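Long-range contacts in glutathione S-transferase 1 (Ascaris suum, PDB 4Q5F), which conjugates reduced glutathione to a wide range of hydrophobic electrophiles and can also act as a glutathione peroxidase: residues B[17-22]-B[42-47]; B[28-33]-B[77-82]. One frame throughout, in Å; residues are numbered along the deposited sequence.

Interaction 1. Residues B[17-22]-B[42-47]; sequences KLTYFD and EDNRLK. With GSH (glutathione), chain E.
K17 and E42 sit side by side near the start of the parallel pairing of strands 17-21 and 42-46, the two strands of the beta-alpha-beta unit that opens the thioredoxin-like domain. The backbone ladder runs from L18 N to E42 O, then through Y20 N to N44 O, and on to L46 N, which meets Y20 O at 2.7 Å.

On one face of the sheet K17, T19, E42 and N44 point the same way. K17 CD lies against E42 OE2 at 3.6 Å, but the ammonium passes on to a salt bridge with E67. N44 has CG anti to its backbone N (chi1 -178°). Its ND2 reaches T19 OG1 in a weak hydrogen bond of 3.4 Å, and K17 CE packs against the same amide.

L18, Y20, D43 and R45 occupy the other face. Y20 turns its ring away from strand 42-46, toward the glutathione. Its OH lies 3.3 Å from glutathione SG2, with the sulfur at the ring edge. The same OH is hydrogen-bonded to L26 N. F21 brings CE2 to 3.7 Å from glutathione O2, while its CE1 lies 4.4 Å from L46 CD2.

The R45 chain bends at chi3 (113°), which brings its guanidinium to D22 beyond the paired residues. R45 NH1 forms a salt bridge with D43 OD2, and R45 NH2 donates to D22 O at 3.2 Å, with that oxygen close to the guanidinium plane.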
ATOM      1  N   LYS B  17      21.594  -0.272  -5.658  1.00 22.33           N
ATOM      2  CA  LYS B  17      21.410  -1.475  -6.464  1.00 25.29           C
ATOM      3  C   LYS B  17      19.958  -1.947  -6.389  1.00 24.57           C
ATOM      4  O   LYS B  17      19.443  -2.243  -5.309  1.00 24.86           O
ATOM      5  CB  LYS B  17      22.350  -2.589  -6.002  1.00 22.23           C
ATOM      6  CG  LYS B  17      22.167  -3.903  -6.749  1.00 27.66           C
ATOM      7  CD  LYS B  17      23.284  -4.878  -6.425  1.00 26.92           C
ATOM      8  CE  LYS B  17      22.853  -6.325  -6.596  1.00 33.93           C
ATOM      9  NZ  LYS B  17      22.966  -7.080  -5.317  1.00 49.90           N
ATOM     10  N   LEU B  18      19.307  -2.005  -7.547  1.00 19.14           N
ATOM     11  CA  LEU B  18      17.935  -2.482  -7.650  1.00 17.49           C
ATOM     12  C   LEU B  18      17.926  -3.892  -8.221  1.00 18.91           C
ATOM     13  O   LEU B  18      18.455  -4.129  -9.306  1.00 20.82           O
ATOM     14  CB  LEU B  18      17.120  -1.555  -8.555  1.00 16.85           C
ATOM     15  CG  LEU B  18      15.654  -1.944  -8.784  1.00 21.64           C
ATOM     16  CD1 LEU B  18      14.827  -1.697  -7.532  1.00 15.35           C
ATOM     17  CD2 LEU B  18      15.080  -1.190  -9.972  1.00 12.83           C
ATOM     18  N   THR B  19      17.321  -4.820  -7.484  1.00 19.30           N
ATOM     19  CA  THR B  19      17.233  -6.214  -7.910  1.00 23.08           C
ATOM     20  C   THR B  19      15.796  -6.578  -8.268  1.00 23.13           C
ATOM     21  O   THR B  19      14.912  -6.573  -7.413  1.00 26.24           O
ATOM     22  CB  THR B  19      17.744  -7.168  -6.811  1.00 22.69           C
ATOM     23  OG1 THR B  19      19.104  -6.851  -6.496  1.00 27.56           O
ATOM     24  CG2 THR B  19      17.665  -8.620  -7.266  1.00 20.74           C
ATOM     25  N   TYR B  20      15.579  -6.891  -9.540  1.00 20.76           N
ATOM     26  CA  TYR B  20      14.265  -7.289 -10.032  1.00 23.11           C
ATOM     27  C   TYR B  20      14.450  -8.196 -11.241  1.00 22.67           C
ATOM     28  O   TYR B  20      15.569  -8.388 -11.712  1.00 19.00           O
ATOM     29  CB  TYR B  20      13.432  -6.057 -10.404  1.00 20.02           C
ATOM     30  CG  TYR B  20      11.965  -6.356 -10.623  1.00 22.67           C
ATOM     31  CD1 TYR B  20      11.157  -6.774  -9.575  1.00 20.26           C
ATOM     32  CD2 TYR B  20      11.388  -6.224 -11.881  1.00 24.37           C
ATOM     33  CE1 TYR B  20       9.818  -7.053  -9.769  1.00 22.22           C
ATOM     34  CE2 TYR B  20      10.049  -6.498 -12.083  1.00 20.21           C
ATOM     35  CZ  TYR B  20       9.270  -6.913 -11.025  1.00 22.72           C
ATOM     36  OH  TYR B  20       7.938  -7.187 -11.220  1.00 20.70           O
ATOM     37  N   PHE B  21      13.357  -8.769 -11.734  1.00 18.10           N
ATOM     38  CA  PHE B  21      13.415  -9.623 -12.913  1.00 23.94           C
ATOM     39  C   PHE B  21      13.548  -8.782 -14.180  1.00 26.60           C
ATOM     40  O   PHE B  21      13.509  -7.552 -14.123  1.00 29.27           O
ATOM     41  CB  PHE B  21      12.176 -10.516 -12.978  1.00 26.03           C
ATOM     42  CG  PHE B  21      11.957 -11.330 -11.733  1.00 24.42           C
ATOM     43  CD1 PHE B  21      12.826 -12.353 -11.399  1.00 18.98           C
ATOM     44  CD2 PHE B  21      10.884 -11.068 -10.893  1.00 21.05           C
ATOM     45  CE1 PHE B  21      12.630 -13.102 -10.256  1.00 22.27           C
ATOM     46  CE2 PHE B  21      10.685 -11.814  -9.748  1.00 16.69           C
ATOM     47  CZ  PHE B  21      11.559 -12.832  -9.429  1.00 17.77           C
ATOM     48  N   ASP B  22      13.713  -9.453 -15.317  1.00 26.25           N
ATOM     49  CA  ASP B  22      13.959  -8.783 -16.593  1.00 31.50           C
ATOM     50  C   ASP B  22      12.826  -7.838 -16.965  1.00 28.89           C
ATOM     51  O   ASP B  22      13.053  -6.772 -17.539  1.00 33.33           O
ATOM     52  CB  ASP B  22      14.133  -9.822 -17.702  1.00 31.18           C
ATOM     53  CG  ASP B  22      15.389 -10.651 -17.534  1.00 40.73           C
ATOM     54  OD1 ASP B  22      16.417 -10.096 -17.090  1.00 39.80           O
ATOM     55  OD2 ASP B  22      15.348 -11.859 -17.845  1.00 45.95           O
ATOM     56  N   GLU B  42      22.759   0.486  -9.987  1.00 18.83           N
ATOM     57  CA  GLU B  42      22.895  -0.807 -10.645  1.00 28.92           C
ATOM     58  C   GLU B  42      21.522  -1.408 -10.907  1.00 26.82           C
ATOM     59  O   GLU B  42      20.813  -1.796  -9.976  1.00 22.90           O
ATOM     60  CB  GLU B  42      23.734  -1.776  -9.811  1.00 29.39           C
ATOM     61  CG  GLU B  42      23.719  -3.204 -10.357  1.00 32.95           C
ATOM     62  CD  GLU B  42      24.733  -4.112  -9.687  1.00 43.05           C
ATOM     63  OE1 GLU B  42      25.679  -3.597  -9.056  1.00 50.36           O
ATOM     64  OE2 GLU B  42      24.581  -5.348  -9.795  1.00 50.98           O
ATOM     65  N   ASP B  43      21.154  -1.476 -12.179  1.00 26.53           N
ATOM     66  CA  ASP B  43      19.900  -2.088 -12.583  1.00 23.98           C
ATOM     67  C   ASP B  43      20.096  -3.595 -12.698  1.00 30.32           C
ATOM     68  O   ASP B  43      20.164  -4.143 -13.801  1.00 30.31           O
ATOM     69  CB  ASP B  43      19.429  -1.495 -13.914  1.00 24.35           C
ATOM     70  CG  ASP B  43      18.015  -1.917 -14.277  1.00 27.88           C
ATOM     71  OD1 ASP B  43      17.354  -2.585 -13.455  1.00 25.31           O
ATOM     72  OD2 ASP B  43      17.558  -1.563 -15.384  1.00 24.75           O
ATOM     73  N   ASN B  44      20.193  -4.260 -11.550  1.00 25.26           N
ATOM     74  CA  ASN B  44      20.445  -5.695 -11.523  1.00 21.42           C
ATOM     75  C   ASN B  44      19.219  -6.491 -11.939  1.00 26.28           C
ATOM     76  O   ASN B  44      18.370  -6.822 -11.112  1.00 26.25           O
ATOM     77  CB  ASN B  44      20.895  -6.149 -10.135  1.00 21.40           C
ATOM     78  CG  ASN B  44      21.211  -7.634 -10.085  1.00 29.37           C
ATOM     79  OD1 ASN B  44      21.572  -8.235 -11.098  1.00 29.78           O
ATOM     80  ND2 ASN B  44      21.070  -8.235  -8.909  1.00 24.15           N
ATOM     81  N   ARG B  45      19.131  -6.794 -13.227  1.00 23.24           N
ATOM     82  CA  ARG B  45      18.040  -7.601 -13.742  1.00 23.03           C
ATOM     83  C   ARG B  45      18.408  -9.078 -13.629  1.00 29.80           C
ATOM     84  O   ARG B  45      19.408  -9.530 -14.188  1.00 38.69           O
ATOM     85  CB  ARG B  45      17.716  -7.185 -15.175  1.00 26.70           C
ATOM     86  CG  ARG B  45      17.212  -5.742 -15.249  1.00 30.53           C
ATOM     87  CD  ARG B  45      17.176  -5.207 -16.666  1.00 28.91           C
ATOM     88  NE  ARG B  45      15.807  -4.968 -17.127  1.00 32.13           N
ATOM     89  CZ  ARG B  45      15.245  -3.771 -17.286  1.00 28.75           C
ATOM     90  NH1 ARG B  45      15.916  -2.653 -17.034  1.00 25.74           N
ATOM     91  NH2 ARG B  45      13.992  -3.690 -17.712  1.00 33.93           N
ATOM     92  N   LEU B  46      17.587  -9.817 -12.889  1.00 33.16           N
ATOM     93  CA  LEU B  46      17.930 -11.156 -12.427  1.00 26.79           C
ATOM     94  C   LEU B  46      17.402 -12.233 -13.369  1.00 34.35           C
ATOM     95  O   LEU B  46      16.249 -12.188 -13.799  1.00 34.52           O
ATOM     96  CB  LEU B  46      17.348 -11.368 -11.026  1.00 24.28           C
ATOM     97  CG  LEU B  46      17.911 -12.498 -10.166  1.00 24.61           C
ATOM     98  CD1 LEU B  46      19.220 -12.075  -9.513  1.00 28.57           C
ATOM     99  CD2 LEU B  46      16.895 -12.914  -9.115  1.00 24.64           C
ATOM    100  N   LYS B  47      18.254 -13.203 -13.684  1.00 30.89           N
ATOM    101  CA  LYS B  47      17.862 -14.328 -14.523  1.00 35.03           C
ATOM    102  C   LYS B  47      17.020 -15.306 -13.709  1.00 29.12           C
ATOM    103  O   LYS B  47      17.242 -15.471 -12.508  1.00 28.97           O
ATOM    104  CB  LYS B  47      19.103 -15.037 -15.076  1.00 29.55           C
ATOM    105  CG  LYS B  47      20.044 -14.124 -15.852  1.00 41.84           C
ATOM    106  CD  LYS B  47      21.315 -14.844 -16.285  1.00 42.54           C
ATOM    107  CE  LYS B  47      22.278 -15.064 -15.125  1.00 50.17           C
ATOM    108  NZ  LYS B  47      22.749 -13.783 -14.519  1.00 66.00           N
TER
HETATM  109  N1  GSH E 301       3.879  -6.498  -2.374  1.00 14.84           N
HETATM  110  CA1 GSH E 301       5.084  -6.765  -3.074  1.00 22.11           C
HETATM  111  C1  GSH E 301       5.659  -5.469  -3.599  1.00 21.32           C
HETATM  112  O11 GSH E 301       6.902  -5.342  -3.753  1.00 20.73           O
HETATM  113  O12 GSH E 301       4.896  -4.511  -3.885  1.00 17.67           O
HETATM  114  CB1 GSH E 301       4.800  -7.707  -4.232  1.00 18.57           C
HETATM  115  CG1 GSH E 301       6.121  -8.185  -4.851  1.00 21.47           C
HETATM  116  CD1 GSH E 301       5.896  -9.356  -5.818  1.00 24.56           C
HETATM  117  OE1 GSH E 301       4.808  -9.886  -5.883  1.00 32.61           O
HETATM  118  N2  GSH E 301       6.989  -9.815  -6.642  1.00 27.76           N
HETATM  119  CA2 GSH E 301       6.843 -10.906  -7.558  1.00 24.74           C
HETATM  120  C2  GSH E 301       7.844 -11.994  -7.200  1.00 22.91           C
HETATM  121  O2  GSH E 301       8.832 -11.717  -6.539  1.00 20.64           O
HETATM  122  CB2 GSH E 301       7.136 -10.452  -8.962  1.00 24.20           C
HETATM  123  SG2 GSH E 301       6.029  -9.157  -9.421  1.00 41.63           S
HETATM  124  N3  GSH E 301       7.630 -13.348  -7.662  1.00 24.08           N
HETATM  125  CA3 GSH E 301       8.567 -14.392  -7.336  1.00 24.94           C
HETATM  126  C3  GSH E 301       8.112 -15.124  -6.076  1.00 29.99           C
HETATM  127  O31 GSH E 301       7.186 -14.647  -5.372  1.00 34.35           O
HETATM  128  O32 GSH E 301       8.668 -16.204  -5.746  1.00 31.26           O

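Interaction 2. Residues B[28-33]-B[77-82]; sequences EGARLI and AAIYRY
Y80 reaches the backbone of G29 and A30 with its ring where two helices of the thioredoxin-like domain run almost parallel. Segments 28-33 and 77-82 have axes 9.2 Å apart and 7° from parallel. They belong to helices 27-37 and 76-86. The contact is buried and apolar across the interface.

Y80 has the largest share of the buried surface. Its CG is anti to its carbonyl carbon (chi1 -56°), and the ring reaches across to the other helix. CE1 does most of the touching: it comes to 3.6 Å from G29 CA and 3.5 Å from A30 N. The approach is oblique to the ring. G29 has no side chain, and the ring meets its backbone directly at CA. The phenol oxygen runs on past G29 to a hydrogen bond with L26 O, just before the segment. That bond gives the buried hydroxyl a partner and ties the ring tip to the start of helix 27-37.

I33 comes next, one helical turn after G29. Its side chain points toward the other helix, and the CD1 methyl rests 3.7 Å from Y80 CA and 3.8 Å from Y80 CB. It therefore packs at the root of the tyrosine, while G29 meets the far end of the ring. W167 of helix 167-182 touches both I33 and Y80, joining the pair to the C-terminal helical domain.

A30 is the third contributor. Besides its backbone N near Y80 CE1, its methyl touches I79 at the flank; the I79 side chain also packs on L66 of strand 65-68. There A30 CB meets I79 CG2 at 4.0 Å.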
ATOM      1  N   GLU B  28      10.014  -1.553 -12.491  1.00 22.93           N
ATOM      2  CA  GLU B  28      10.119  -0.416 -13.403  1.00 23.27           C
ATOM      3  C   GLU B  28       9.864   0.915 -12.705  1.00 22.88           C
ATOM      4  O   GLU B  28      10.428   1.942 -13.084  1.00 22.32           O
ATOM      5  CB  GLU B  28       9.130  -0.576 -14.560  1.00 21.43           C
ATOM      6  CG  GLU B  28       9.322   0.423 -15.693  1.00 22.46           C
ATOM      7  CD  GLU B  28      10.673   0.285 -16.374  1.00 29.97           C
ATOM      8  OE1 GLU B  28      11.264  -0.815 -16.316  1.00 22.20           O
ATOM      9  OE2 GLU B  28      11.144   1.279 -16.965  1.00 23.07           O
ATOM     10  N   GLY B  29       8.997   0.891 -11.699  1.00 24.35           N
ATOM     11  CA  GLY B  29       8.686   2.084 -10.936  1.00 21.94           C
ATOM     12  C   GLY B  29       9.941   2.726 -10.380  1.00 16.99           C
ATOM     13  O   GLY B  29      10.167   3.922 -10.557  1.00 17.88           O
ATOM     14  N   ALA B  30      10.769   1.921  -9.720  1.00 16.39           N
ATOM     15  CA  ALA B  30      12.031   2.398  -9.165  1.00 18.32           C
ATOM     16  C   ALA B  30      12.958   2.919 -10.261  1.00 17.52           C
ATOM     17  O   ALA B  30      13.549   3.989 -10.122  1.00 20.13           O
ATOM     18  CB  ALA B  30      12.711   1.286  -8.385  1.00 19.56           C
ATOM     19  N   ARG B  31      13.085   2.156 -11.345  1.00 16.42           N
ATOM     20  CA  ARG B  31      13.932   2.545 -12.470  1.00 20.02           C
ATOM     21  C   ARG B  31      13.544   3.923 -12.987  1.00 22.45           C
ATOM     22  O   ARG B  31      14.401   4.783 -13.191  1.00 22.58           O
ATOM     23  CB  ARG B  31      13.813   1.530 -13.608  1.00 18.63           C
ATOM     24  CG  ARG B  31      14.298   0.133 -13.266  1.00 24.26           C
ATOM     25  CD  ARG B  31      14.033  -0.829 -14.410  1.00 21.70           C
ATOM     26  NE  ARG B  31      14.432  -2.198 -14.082  1.00 22.71           N
ATOM     27  CZ  ARG B  31      13.678  -3.281 -14.259  1.00 19.73           C
ATOM     28  NH1 ARG B  31      12.454  -3.194 -14.770  1.00 22.39           N
ATOM     29  NH2 ARG B  31      14.153  -4.471 -13.921  1.00 19.57           N
ATOM     30  N   LEU B  32      12.247   4.120 -13.197  1.00 21.38           N
ATOM     31  CA  LEU B  32      11.722   5.389 -13.683  1.00 18.96           C
ATOM     32  C   LEU B  32      12.084   6.534 -12.743  1.00 20.03           C
ATOM     33  O   LEU B  32      12.394   7.640 -13.182  1.00 20.40           O
ATOM     34  CB  LEU B  32      10.203   5.306 -13.828  1.00 22.34           C
ATOM     35  CG  LEU B  32       9.700   4.493 -15.018  1.00 23.06           C
ATOM     36  CD1 LEU B  32       8.248   4.097 -14.822  1.00 17.33           C
ATOM     37  CD2 LEU B  32       9.864   5.289 -16.302  1.00 21.65           C
ATOM     38  N   ILE B  33      12.046   6.260 -11.445  1.00 18.74           N
ATOM     39  CA  ILE B  33      12.335   7.280 -10.445  1.00 21.82           C
ATOM     40  C   ILE B  33      13.821   7.650 -10.460  1.00 25.25           C
ATOM     41  O   ILE B  33      14.174   8.815 -10.283  1.00 26.60           O
ATOM     42  CB  ILE B  33      11.894   6.824  -9.037  1.00 19.24           C
ATOM     43  CG1 ILE B  33      10.374   6.650  -8.999  1.00 18.79           C
ATOM     44  CG2 ILE B  33      12.298   7.846  -7.979  1.00 20.96           C
ATOM     45  CD1 ILE B  33       9.863   5.850  -7.818  1.00 14.97           C
ATOM     46  N   ALA B  77       6.349  -0.252  -3.135  1.00 16.81           N
ATOM     47  CA  ALA B  77       5.812   1.056  -2.773  1.00 18.62           C
ATOM     48  C   ALA B  77       6.717   1.762  -1.761  1.00 20.97           C
ATOM     49  O   ALA B  77       6.912   2.977  -1.831  1.00 14.46           O
ATOM     50  CB  ALA B  77       4.399   0.925  -2.230  1.00 10.73           C
ATOM     51  N   ALA B  78       7.271   0.997  -0.827  1.00 15.46           N
ATOM     52  CA  ALA B  78       8.218   1.545   0.134  1.00 19.73           C
ATOM     53  C   ALA B  78       9.470   2.012  -0.599  1.00 19.62           C
ATOM     54  O   ALA B  78      10.083   3.011  -0.226  1.00 19.98           O
ATOM     55  CB  ALA B  78       8.572   0.506   1.186  1.00 12.38           C
ATOM     56  N   ILE B  79       9.842   1.282  -1.649  1.00 18.36           N
ATOM     57  CA  ILE B  79      11.001   1.639  -2.460  1.00 17.30           C
ATOM     58  C   ILE B  79      10.736   2.923  -3.242  1.00 19.08           C
ATOM     59  O   ILE B  79      11.586   3.812  -3.286  1.00 19.13           O
ATOM     60  CB  ILE B  79      11.389   0.495  -3.428  1.00 16.38           C
ATOM     61  CG1 ILE B  79      11.871  -0.719  -2.632  1.00 18.05           C
ATOM     62  CG2 ILE B  79      12.478   0.945  -4.401  1.00 15.58           C
ATOM     63  CD1 ILE B  79      12.020  -1.984  -3.454  1.00 17.50           C
ATOM     64  N   TYR B  80       9.561   3.016  -3.861  1.00 18.18           N
ATOM     65  CA  TYR B  80       9.182   4.210  -4.607  1.00 16.39           C
ATOM     66  C   TYR B  80       9.266   5.443  -3.714  1.00 18.92           C
ATOM     67  O   TYR B  80       9.861   6.455  -4.084  1.00 17.41           O
ATOM     68  CB  TYR B  80       7.749   4.101  -5.134  1.00 17.65           C
ATOM     69  CG  TYR B  80       7.451   2.900  -6.006  1.00 21.91           C
ATOM     70  CD1 TYR B  80       8.455   2.247  -6.707  1.00 18.50           C
ATOM     71  CD2 TYR B  80       6.149   2.430  -6.137  1.00 17.32           C
ATOM     72  CE1 TYR B  80       8.171   1.153  -7.507  1.00 15.49           C
ATOM     73  CE2 TYR B  80       5.857   1.340  -6.929  1.00 12.89           C
ATOM     74  CZ  TYR B  80       6.870   0.707  -7.614  1.00 17.38           C
ATOM     75  OH  TYR B  80       6.578  -0.378  -8.404  1.00 20.76           O
ATOM     76  N   ARG B  81       8.659   5.343  -2.536  1.00 15.39           N
ATOM     77  CA  ARG B  81       8.560   6.467  -1.617  1.00 19.53           C
ATOM     78  C   ARG B  81       9.932   6.874  -1.095  1.00 23.21           C
ATOM     79  O   ARG B  81      10.234   8.064  -0.971  1.00 20.24           O
ATOM     80  CB  ARG B  81       7.642   6.109  -0.445  1.00 19.05           C
ATOM     81  CG  ARG B  81       7.366   7.273   0.500  1.00 16.08           C
ATOM     82  CD  ARG B  81       6.302   6.930   1.536  1.00 15.79           C
ATOM     83  NE  ARG B  81       5.086   6.394   0.920  1.00 20.95           N
ATOM     84  CZ  ARG B  81       4.761   5.103   0.864  1.00 17.42           C
ATOM     85  NH1 ARG B  81       5.546   4.173   1.399  1.00 16.93           N
ATOM     86  NH2 ARG B  81       3.633   4.736   0.273  1.00 20.97           N
ATOM     87  N   TYR B  82      10.760   5.883  -0.785  1.00 13.83           N
ATOM     88  CA  TYR B  82      12.097   6.149  -0.277  1.00 21.47           C
ATOM     89  C   TYR B  82      12.915   6.908  -1.316  1.00 24.74           C
ATOM     90  O   TYR B  82      13.542   7.921  -1.008  1.00 23.60           O
ATOM     91  CB  TYR B  82      12.807   4.848   0.100  1.00 21.58           C
ATOM     92  CG  TYR B  82      14.233   5.060   0.545  1.00 20.52           C
ATOM     93  CD1 TYR B  82      14.522   5.492   1.833  1.00 26.49           C
ATOM     94  CD2 TYR B  82      15.293   4.840  -0.324  1.00 16.67           C
ATOM     95  CE1 TYR B  82      15.827   5.694   2.243  1.00 29.38           C
ATOM     96  CE2 TYR B  82      16.600   5.039   0.077  1.00 26.05           C
ATOM     97  CZ  TYR B  82      16.861   5.466   1.361  1.00 26.93           C
ATOM     98  OH  TYR B  82      18.159   5.666   1.768  1.00 28.31           O
TER

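From the N terminus the chain runs through strand 16-21, helix 27-37 and strand 42-46. Interaction 1 closes this first loop by pairing the two strands. Interaction 2 starts within that loop, on helix 27-37, and closes only at helix 76-86, after strands 65-68 and 71-74. The two loops therefore cross. Helix 27-37 links them: its R31 forms a salt bridge with D43 and probably a hydrogen bond with F21 O, while A30 packs on L18. Interaction 1 joins an outermost strand to its neighbour in the sheet, and interaction 2 joins the two helices lying on the sheet. On the same helix segment, 77-82, R81 forms a salt bridge with D101 of the second subunit.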